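Local coordinates for putative alpha/beta hydrolase fold protein (Candidatus Nitrososphaera gargensis, PDB 5A62) that probably hydrolyses carboxylic esters, as a carboxylesterase of the alpha/beta hydrolase fold, at residues Y72-L77 and S105-A110; A215-D220 and R226-T231; Q244-W249 and E253-M258. One frame throughout, in Å; residues are numbered along the deposited sequence.

Contact 1 of 3, residues Y72-L77 and S105-A110; sequences YTMQDL and SSMYAA
Gln75 and Met107 mark the closest approach of the two backbones, their CA atoms 8.2 Å apart where the first turn of helix 74-87 passes beside the later half of helix 100-111. At that separation the gap is spanned by side chains, chiefly the thioether of Met107. This chain leaves its helix straight through chi2 and bends only at chi3 (67°), so that both SD and CE lie against the base of Met74. SD is 3.7 Å from Met74 CB, while CE of Met107 lies 3.9 Å from the same carbon. Met74 itself is bent at chi2 and chi3, and it presents CB, not its sulfur, to the partner helix.

The second touch comes from the amide of Gln75, which slants across the end of Met107 and brings OE1 to 4.1 Å from Met107 CE, a van der Waals approach. The amide is held at both its polar atoms, OE1 accepting from Gln111 and NE2 donating to Asp79. Val202 and Ile78 also pack on Met107, and Phe138 of the second subunit packs on Thr73 and Gln75, placing this helix start near the dimer interface.

Thr73 occupies the N-cap of helix 74-87. Its backbone N donates to Asp76 OD2 over 3.0 Å in a practically straight bond (179°), received on the anti lone pair of the carboxylate; this is the N-cap-to-N3 half of a capping box. Helix 74-87 precedes strand 93-98 in the chain, and helix 100-111 follows it, just after the probable nucleophile elbow at Ser99. Their buried methionine contact thus belongs to the layer of helices on one side of the central sheet in the alpha/beta hydrolase fold.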
loop_
_atom_site.group_PDB
_atom_site.type_symbol
_atom_site.label_atom_id
_atom_site.label_comp_id
_atom_site.label_asym_id
_atom_site.label_seq_id
_atom_site.Cartn_x
_atom_site.Cartn_y
_atom_site.Cartn_z
ATOM N N TYR A 72 2.831 5.042 -2.428
ATOM C CA TYR A 72 3.026 5.946 -1.287
ATOM C C TYR A 72 2.111 5.548 -0.182
ATOM O O TYR A 72 1.223 4.685 -0.351
ATOM C CB TYR A 72 2.758 7.376 -1.702
ATOM C CG TYR A 72 1.404 7.645 -2.310
ATOM C CD1 TYR A 72 0.281 7.682 -1.510
ATOM C CD2 TYR A 72 1.201 7.668 -3.684
ATOM C CE1 TYR A 72 -0.958 7.846 -2.026
ATOM C CE2 TYR A 72 -0.065 7.865 -4.234
ATOM C CZ TYR A 72 -1.159 7.948 -3.383
ATOM O OH TYR A 72 -2.422 8.141 -3.878
ATOM N N THR A 73 2.280 6.140 0.973
ATOM C CA THR A 73 1.410 5.921 2.136
ATOM C C THR A 73 0.545 7.136 2.303
ATOM O O THR A 73 0.774 8.229 1.739
ATOM C CB THR A 73 2.171 5.702 3.418
ATOM O OG1 THR A 73 2.901 6.909 3.755
ATOM C CG2 THR A 73 3.130 4.543 3.271
ATOM N N MET A 74 -0.487 7.014 3.129
ATOM C CA MET A 74 -1.274 8.172 3.465
ATOM C C MET A 74 -0.432 9.304 4.004
ATOM O O MET A 74 -0.710 10.472 3.704
ATOM C CB MET A 74 -2.349 7.840 4.509
ATOM C CG MET A 74 -3.511 6.963 4.083
ATOM S SD MET A 74 -4.320 7.448 2.555
ATOM C CE MET A 74 -4.901 8.999 3.056
ATOM N N GLN A 75 0.577 8.999 4.796
ATOM C CA GLN A 75 1.447 10.064 5.283
ATOM C C GLN A 75 2.037 10.912 4.229
ATOM O O GLN A 75 2.176 12.128 4.366
ATOM C CB GLN A 75 2.512 9.468 6.182
ATOM C CG GLN A 75 3.349 10.523 6.863
ATOM C CD GLN A 75 2.514 11.368 7.796
ATOM O OE1 GLN A 75 1.698 10.830 8.568
ATOM N NE2 GLN A 75 2.675 12.670 7.718
ATOM N N ASP A 76 2.378 10.313 3.085
ATOM C CA ASP A 76 2.889 11.051 1.956
ATOM C C ASP A 76 1.872 12.049 1.435
ATOM O O ASP A 76 2.240 13.143 1.061
ATOM C CB ASP A 76 3.370 10.115 0.873
ATOM C CG ASP A 76 4.556 9.316 1.323
ATOM O OD1 ASP A 76 5.586 9.931 1.730
ATOM O OD2 ASP A 76 4.526 8.061 1.233
ATOM N N LEU A 77 0.620 11.667 1.366
ATOM C CA LEU A 77 -0.434 12.587 0.961
ATOM C C LEU A 77 -0.612 13.726 1.989
ATOM O O LEU A 77 -0.876 14.870 1.620
ATOM C CB LEU A 77 -1.794 11.894 0.776
ATOM C CG LEU A 77 -1.815 10.853 -0.322
ATOM C CD1 LEU A 77 -3.193 10.271 -0.475
ATOM C CD2 LEU A 77 -1.345 11.353 -1.686
ATOM N N SER A 105 -8.042 14.919 5.537
ATOM C CA SER A 105 -8.336 16.042 6.423
ATOM C C SER A 105 -8.177 15.645 7.859
ATOM O O SER A 105 -7.670 16.450 8.668
ATOM C CB SER A 105 -9.712 16.639 6.182
ATOM O OG SER A 105 -10.801 15.844 6.619
ATOM N N SER A 106 -8.610 14.420 8.208
ATOM C CA SER A 106 -8.525 13.991 9.576
ATOM C C SER A 106 -7.088 13.791 10.051
ATOM O O SER A 106 -6.709 14.198 11.157
ATOM C CB SER A 106 -9.418 12.767 9.759
ATOM O OG SER A 106 -8.848 11.603 9.192
ATOM N N MET A 107 -6.231 13.243 9.204
ATOM C CA MET A 107 -4.853 13.060 9.560
ATOM C C MET A 107 -4.096 14.368 9.608
ATOM O O MET A 107 -3.235 14.582 10.455
ATOM C CB MET A 107 -4.156 12.134 8.517
ATOM C CG MET A 107 -4.635 10.691 8.617
ATOM S SD MET A 107 -3.845 9.592 7.431
ATOM C CE MET A 107 -2.212 9.612 8.018
ATOM N N TYR A 108 -4.419 15.325 8.759
ATOM C CA TYR A 108 -3.805 16.595 8.785
ATOM C C TYR A 108 -4.153 17.321 10.086
ATOM O O TYR A 108 -3.265 17.839 10.725
ATOM C CB TYR A 108 -4.167 17.434 7.513
ATOM C CG TYR A 108 -3.428 18.727 7.447
ATOM C CD1 TYR A 108 -2.167 18.823 6.878
ATOM C CD2 TYR A 108 -3.940 19.859 8.016
ATOM C CE1 TYR A 108 -1.504 20.037 6.892
ATOM C CE2 TYR A 108 -3.296 21.066 7.951
ATOM C CZ TYR A 108 -2.068 21.110 7.417
ATOM O OH TYR A 108 -1.397 22.344 7.386
ATOM N N ALA A 109 -5.425 17.331 10.428
ATOM C CA ALA A 109 -5.864 17.938 11.701
ATOM C C ALA A 109 -5.193 17.308 12.880
ATOM O O ALA A 109 -4.742 18.018 13.830
ATOM C CB ALA A 109 -7.353 17.844 11.836
ATOM N N ALA A 110 -5.024 15.993 12.852
ATOM C CA ALA A 110 -4.416 15.294 13.963
ATOM C C ALA A 110 -2.978 15.690 14.106
ATOM O O ALA A 110 -2.461 15.874 15.234
ATOM C CB ALA A 110 -4.540 13.833 13.785
#

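Contact 2 of 3, residues A215-D220 and R226-T231; sequences AIVGSD and RLIKET
Ala215, Val217 and Ile228 meet through aliphatic groups alone, and the flat group nearby, the guanidinium of Arg226, lies on a different part of the helix, where Glu230 OE2 approaches its edge in plane. That approach is a salt bridge spanning one helical turn, NE to OE2 3.3 Å, whose hydrogen bond is weak, being long and bent (139°). Each partner has a further ionic tie: Arg226 NH2 to Asp133, and Glu230 OE1 to Lys127. The charges are therefore arranged as a small network fastening helix 222-234 to the segment that follows strand 116-122.

Toward the sheet the chemistry is apolar. Ile228 divides its branches between two alternate residues of strand 212-218. Its CG1 sits 3.7 Å from Ala215 CB, with CD1 at 3.8 Å from the same methyl, whereas CG2 lies 3.8 Å from Val217 CG1. Chi1 of Ile228 is -149°, some 30° short of fully anti, a rotation that sets CG1 over the alanine and CG2 beside the valine. The valine and isoleucine run antiparallel past each other, so they meet flank to flank rather than end on. Leu240 and Val242 of the neighbouring strand also pack on Val217, as do Phe224 and Met225.

Leu227 O accepts two bonds from Thr231, one turn further along the helix. Thr231 N reaches it at 2.9 Å and Thr231 OG1 at 2.8 Å, from opposite faces of the carbonyl plane, so the threonine hydroxyl is satisfied within its own helix.

Ile228 packs the helix on its own strand, as in a beta-alpha-beta crossover: strand 212-218, helix 222-234 and strand 239-243 form the unit, which ends in the outermost strand 239-243 of the alpha/beta hydrolase sheet, with the helix lying on one of its faces.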
loop_
_atom_site.group_PDB
_atom_site.type_symbol
_atom_site.label_atom_id
_atom_site.label_comp_id
_atom_site.label_asym_id
_atom_site.label_seq_id
_atom_site.Cartn_x
_atom_site.Cartn_y
_atom_site.Cartn_z
ATOM N N ALA A 215 -19.203 15.886 9.796
ATOM C CA ALA A 215 -19.320 14.850 8.778
ATOM C C ALA A 215 -20.701 14.909 8.135
ATOM O O ALA A 215 -21.729 15.129 8.790
ATOM C CB ALA A 215 -19.075 13.483 9.316
ATOM N N ILE A 216 -20.723 14.760 6.840
ATOM C CA ILE A 216 -21.931 14.574 6.001
ATOM C C ILE A 216 -21.813 13.235 5.319
ATOM O O ILE A 216 -20.825 13.025 4.612
ATOM C CB ILE A 216 -22.058 15.695 4.981
ATOM C CG1 ILE A 216 -21.962 17.074 5.663
ATOM C CG2 ILE A 216 -23.359 15.530 4.201
ATOM C CD1 ILE A 216 -21.963 18.288 4.754
ATOM N N VAL A 217 -22.765 12.317 5.531
ATOM C CA VAL A 217 -22.676 10.985 4.991
ATOM C C VAL A 217 -23.973 10.636 4.292
ATOM O O VAL A 217 -25.042 10.957 4.820
ATOM C CB VAL A 217 -22.311 9.965 6.079
ATOM C CG1 VAL A 217 -23.325 9.836 7.163
ATOM C CG2 VAL A 217 -22.070 8.584 5.496
ATOM N N GLY A 218 -23.878 9.983 3.155
ATOM C CA GLY A 218 -25.054 9.490 2.440
ATOM C C GLY A 218 -25.560 8.230 3.110
ATOM O O GLY A 218 -24.789 7.325 3.382
ATOM N N SER A 219 -26.870 8.150 3.350
ATOM C CA SER A 219 -27.446 7.022 4.083
ATOM C C SER A 219 -27.233 5.722 3.335
ATOM O O SER A 219 -27.196 4.685 3.986
ATOM C CB SER A 219 -28.932 7.263 4.361
ATOM O OG SER A 219 -29.700 7.143 3.176
ATOM N N ASP A 220 -27.073 5.750 2.031
ATOM C CA ASP A 220 -26.828 4.543 1.243
ATOM C C ASP A 220 -25.372 4.120 1.128
ATOM O O ASP A 220 -25.075 3.061 0.560
ATOM C CB ASP A 220 -27.462 4.692 -0.139
ATOM C CG ASP A 220 -28.960 4.719 -0.075
ATOM O OD1 ASP A 220 -29.552 4.043 0.814
ATOM O OD2 ASP A 220 -29.546 5.420 -0.889
ATOM N N ARG A 226 -21.153 3.134 8.386
ATOM C CA ARG A 226 -20.684 2.305 9.477
ATOM C C ARG A 226 -19.461 2.980 10.154
ATOM O O ARG A 226 -19.363 3.102 11.393
ATOM C CB ARG A 226 -20.327 0.922 8.997
ATOM C CG ARG A 226 -20.034 -0.009 10.175
ATOM C CD ARG A 226 -19.371 -1.318 9.737
ATOM N NE ARG A 226 -17.948 -1.095 9.507
ATOM C CZ ARG A 226 -17.277 -1.242 8.352
ATOM N NH1 ARG A 226 -17.838 -1.554 7.233
ATOM N NH2 ARG A 226 -15.966 -1.068 8.413
ATOM N N LEU A 227 -18.483 3.421 9.361
ATOM C CA LEU A 227 -17.316 4.046 9.925
ATOM C C LEU A 227 -17.605 5.347 10.636
ATOM O O LEU A 227 -16.985 5.584 11.662
ATOM C CB LEU A 227 -16.268 4.209 8.829
ATOM C CG LEU A 227 -15.678 2.960 8.209
ATOM C CD1 LEU A 227 -14.761 3.321 7.052
ATOM C CD2 LEU A 227 -14.949 2.101 9.182
ATOM N N ILE A 228 -18.485 6.173 10.112
ATOM C CA ILE A 228 -18.763 7.426 10.760
ATOM C C ILE A 228 -19.561 7.237 11.982
ATOM O O ILE A 228 -19.361 7.953 12.965
ATOM C CB ILE A 228 -19.322 8.457 9.766
ATOM C CG1 ILE A 228 -18.882 9.869 10.228
ATOM C CG2 ILE A 228 -20.783 8.259 9.486
ATOM C CD1 ILE A 228 -17.430 10.137 10.135
ATOM N N LYS A 229 -20.441 6.258 12.029
ATOM C CA LYS A 229 -21.153 5.936 13.257
ATOM C C LYS A 229 -20.217 5.460 14.335
ATOM O O LYS A 229 -20.282 5.852 15.523
ATOM C CB LYS A 229 -22.269 4.946 12.966
ATOM C CG LYS A 229 -23.445 5.692 12.358
ATOM C CD LYS A 229 -24.681 4.827 12.145
ATOM C CE LYS A 229 -24.761 4.313 10.714
ATOM N NZ LYS A 229 -25.832 3.292 10.495
ATOM N N GLU A 230 -19.207 4.660 13.948
ATOM C CA GLU A 230 -18.197 4.241 14.880
ATOM C C GLU A 230 -17.391 5.450 15.348
ATOM O O GLU A 230 -17.042 5.590 16.528
ATOM C CB GLU A 230 -17.276 3.162 14.256
ATOM C CG GLU A 230 -17.969 1.846 13.941
ATOM C CD GLU A 230 -17.172 0.847 13.070
ATOM O OE1 GLU A 230 -15.984 1.106 12.766
ATOM O OE2 GLU A 230 -17.760 -0.218 12.696
ATOM N N THR A 231 -17.090 6.359 14.444
ATOM C CA THR A 231 -16.342 7.549 14.766
ATOM C C THR A 231 -17.108 8.430 15.743
ATOM O O THR A 231 -16.482 8.910 16.710
ATOM C CB THR A 231 -16.027 8.345 13.494
ATOM O OG1 THR A 231 -15.216 7.515 12.620
ATOM C CG2 THR A 231 -15.195 9.574 13.810
#

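Contact 3 of 3, residues Q244-W249 and E253-M258; sequences QGSDHW and EKPKEM
Ser246 and Pro255 touch across the loop that follows the last strand of the alpha/beta hydrolase sheet, a loop that in this fold carries the catalytic histidine. His248 probably has that role, since its NE2 is hydrogen-bonded to Ser99 OG of the probable nucleophile elbow.

Few atoms meet directly. Ser246 OG, placed beside its own backbone N (chi1 -66°), lies 3.9 Å from Pro255 CG, a van der Waals contact. The backbone link is a weak hydrogen bond from Glu253 N to Trp249 O, 3.4 Å, which closes the short helix 250-253, for which Trp249 is the N-cap. Lys254 then takes positive phi (54°) and lets the chain turn into helix 256-272.

Water carries most of the polar traffic. One molecule donates to Glu257 OE1 and accepts from Gln244 N. Another donates to Glu253 OE1 over 2.7 Å and is hydrogen-bonded to Ser246 OG at 2.8 Å. A third accepts from Asp247 N and donates weakly to the same glutamate oxygen, which thereby gathers two waters.

Within the loop, Asp247 OD1 receives His248 N at 2.7 Å, on its anti side and 28° out of the carboxylate plane.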
loop_
_atom_site.group_PDB
_atom_site.type_symbol
_atom_site.label_atom_id
_atom_site.label_comp_id
_atom_site.label_asym_id
_atom_site.label_seq_id
_atom_site.Cartn_x
_atom_site.Cartn_y
_atom_site.Cartn_z
ATOM N N GLN A 244 -30.394 11.458 3.578
ATOM C CA GLN A 244 -31.218 10.302 3.267
ATOM C C GLN A 244 -31.347 10.108 1.803
ATOM O O GLN A 244 -31.732 11.012 1.072
ATOM C CB GLN A 244 -32.638 10.454 3.869
ATOM C CG GLN A 244 -32.674 10.503 5.366
ATOM C CD GLN A 244 -32.001 9.312 6.057
ATOM O OE1 GLN A 244 -32.067 8.221 5.573
ATOM N NE2 GLN A 244 -31.363 9.564 7.133
ATOM N N GLY A 245 -30.989 8.939 1.350
ATOM C CA GLY A 245 -31.041 8.588 -0.029
ATOM C C GLY A 245 -29.897 8.936 -0.924
ATOM O O GLY A 245 -29.913 8.668 -2.116
ATOM N N SER A 246 -28.824 9.482 -0.345
ATOM C CA SER A 246 -27.605 9.721 -1.072
ATOM C C SER A 246 -26.588 8.615 -0.779
ATOM O O SER A 246 -26.692 7.913 0.226
ATOM C CB SER A 246 -26.980 11.061 -0.637
ATOM O OG SER A 246 -27.811 12.160 -1.013
ATOM N N ASP A 247 -25.633 8.467 -1.674
ATOM C CA ASP A 247 -24.610 7.428 -1.587
ATOM C C ASP A 247 -23.216 8.054 -1.730
ATOM O O ASP A 247 -22.996 9.260 -1.543
ATOM C CB ASP A 247 -24.944 6.452 -2.724
ATOM C CG ASP A 247 -24.441 5.038 -2.503
ATOM O OD1 ASP A 247 -23.449 4.821 -1.787
ATOM O OD2 ASP A 247 -25.032 4.086 -3.135
ATOM N N HIS A 248 -22.211 7.230 -1.996
ATOM C CA HIS A 248 -20.835 7.641 -1.972
ATOM C C HIS A 248 -20.543 8.833 -2.853
ATOM O O HIS A 248 -19.831 9.776 -2.451
ATOM C CB HIS A 248 -19.960 6.481 -2.477
ATOM C CG HIS A 248 -18.489 6.761 -2.472
ATOM N ND1 HIS A 248 -17.792 7.083 -3.620
ATOM C CD2 HIS A 248 -17.579 6.758 -1.472
ATOM C CE1 HIS A 248 -16.509 7.231 -3.337
ATOM N NE2 HIS A 248 -16.361 7.051 -2.040
ATOM N N TRP A 249 -21.073 8.814 -4.071
ATOM C CA TRP A 249 -20.783 9.851 -5.035
ATOM C C TRP A 249 -21.719 11.057 -4.983
ATOM O O TRP A 249 -22.084 11.671 -5.969
ATOM C CB TRP A 249 -20.705 9.249 -6.447
ATOM C CG TRP A 249 -19.520 8.433 -6.648
ATOM C CD1 TRP A 249 -19.448 7.054 -6.613
ATOM C CD2 TRP A 249 -18.178 8.900 -6.850
ATOM N NE1 TRP A 249 -18.155 6.655 -6.804
ATOM C CE2 TRP A 249 -17.359 7.755 -6.978
ATOM C CE3 TRP A 249 -17.592 10.175 -7.010
ATOM C CZ2 TRP A 249 -15.986 7.849 -7.200
ATOM C CZ3 TRP A 249 -16.236 10.252 -7.211
ATOM C CH2 TRP A 249 -15.447 9.086 -7.311
ATOM N N GLU A 253 -23.838 14.153 -7.591
ATOM C CA GLU A 253 -25.264 14.473 -7.661
ATOM C C GLU A 253 -25.595 15.862 -7.135
ATOM O O GLU A 253 -26.568 16.462 -7.574
ATOM C CB GLU A 253 -26.045 13.460 -6.900
ATOM C CG GLU A 253 -25.959 12.118 -7.615
ATOM C CD GLU A 253 -27.064 11.154 -7.208
ATOM O OE1 GLU A 253 -27.807 11.451 -6.233
ATOM O OE2 GLU A 253 -27.215 10.100 -7.846
ATOM N N LYS A 254 -24.825 16.346 -6.165
ATOM C CA LYS A 254 -24.965 17.697 -5.609
ATOM C C LYS A 254 -26.381 17.984 -5.126
ATOM O O LYS A 254 -26.989 18.973 -5.537
ATOM C CB LYS A 254 -24.466 18.776 -6.605
ATOM C CG LYS A 254 -23.031 18.526 -7.061
ATOM C CD LYS A 254 -22.353 19.731 -7.689
ATOM C CE LYS A 254 -20.921 19.458 -8.184
ATOM N NZ LYS A 254 -20.035 18.987 -7.155
ATOM N N PRO A 255 -26.884 17.195 -4.199
ATOM C CA PRO A 255 -28.213 17.527 -3.678
ATOM C C PRO A 255 -28.216 18.777 -2.893
ATOM O O PRO A 255 -27.323 19.066 -2.100
ATOM C CB PRO A 255 -28.544 16.316 -2.823
ATOM C CG PRO A 255 -27.222 15.814 -2.383
ATOM C CD PRO A 255 -26.325 16.002 -3.564
ATOM N N LYS A 256 -29.294 19.556 -3.023
ATOM C CA LYS A 256 -29.350 20.842 -2.351
ATOM C C LYS A 256 -29.162 20.790 -0.835
ATOM O O LYS A 256 -28.497 21.623 -0.227
ATOM C CB LYS A 256 -30.713 21.512 -2.631
ATOM C CG LYS A 256 -30.851 22.859 -1.932
ATOM C CD LYS A 256 -32.214 23.501 -2.179
ATOM C CE LYS A 256 -32.149 25.017 -2.017
ATOM N NZ LYS A 256 -32.019 25.436 -0.596
ATOM N N GLU A 257 -29.690 19.736 -0.205
ATOM C CA GLU A 257 -29.585 19.625 1.223
ATOM C C GLU A 257 -28.116 19.584 1.685
ATOM O O GLU A 257 -27.777 20.056 2.733
ATOM C CB GLU A 257 -30.298 18.384 1.771
ATOM C CG GLU A 257 -30.425 18.405 3.262
ATOM C CD GLU A 257 -31.077 17.175 3.862
ATOM O OE1 GLU A 257 -31.241 16.178 3.141
ATOM O OE2 GLU A 257 -31.333 17.264 5.100
ATOM N N MET A 258 -27.227 19.044 0.849
ATOM C CA MET A 258 -25.837 18.988 1.272
ATOM C C MET A 258 -25.297 20.392 1.494
ATOM O O MET A 258 -24.478 20.626 2.387
ATOM C CB MET A 258 -24.968 18.281 0.251
ATOM C CG MET A 258 -23.492 18.175 0.609
ATOM S SD MET A 258 -22.634 16.913 -0.340
ATOM C CE MET A 258 -22.683 17.618 -1.908
HETATM O O HOH W 1 -31.792 13.886 4.368
HETATM O O HOH W 2 -27.352 12.467 -3.751
HETATM O O HOH W 3 -25.709 10.221 -3.972
#

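Contacts 1 and 2 are buried and held mainly by apolar packing, whereas contact 3 lies at the surface and relies on bridging water. Contact 1 pairs two helices through methionine and a glutamine amide, contact 2 sets a helix on its own strand through the methyl of an alanine and two branched aliphatic chains, and contact 3 folds a loop back on the start of a helix. Contact 1 stands apart, its centre 26 Å from that of contact 3 on the opposite side of the chain's centre. Contacts 2 and 3 touch where the turns after adjacent parallel strands run together: Asp220 N lies 2.8 Å from Ser246 O, and Ser219 OG lies 2.9 Å from Gly245 N, both probable hydrogen bonds.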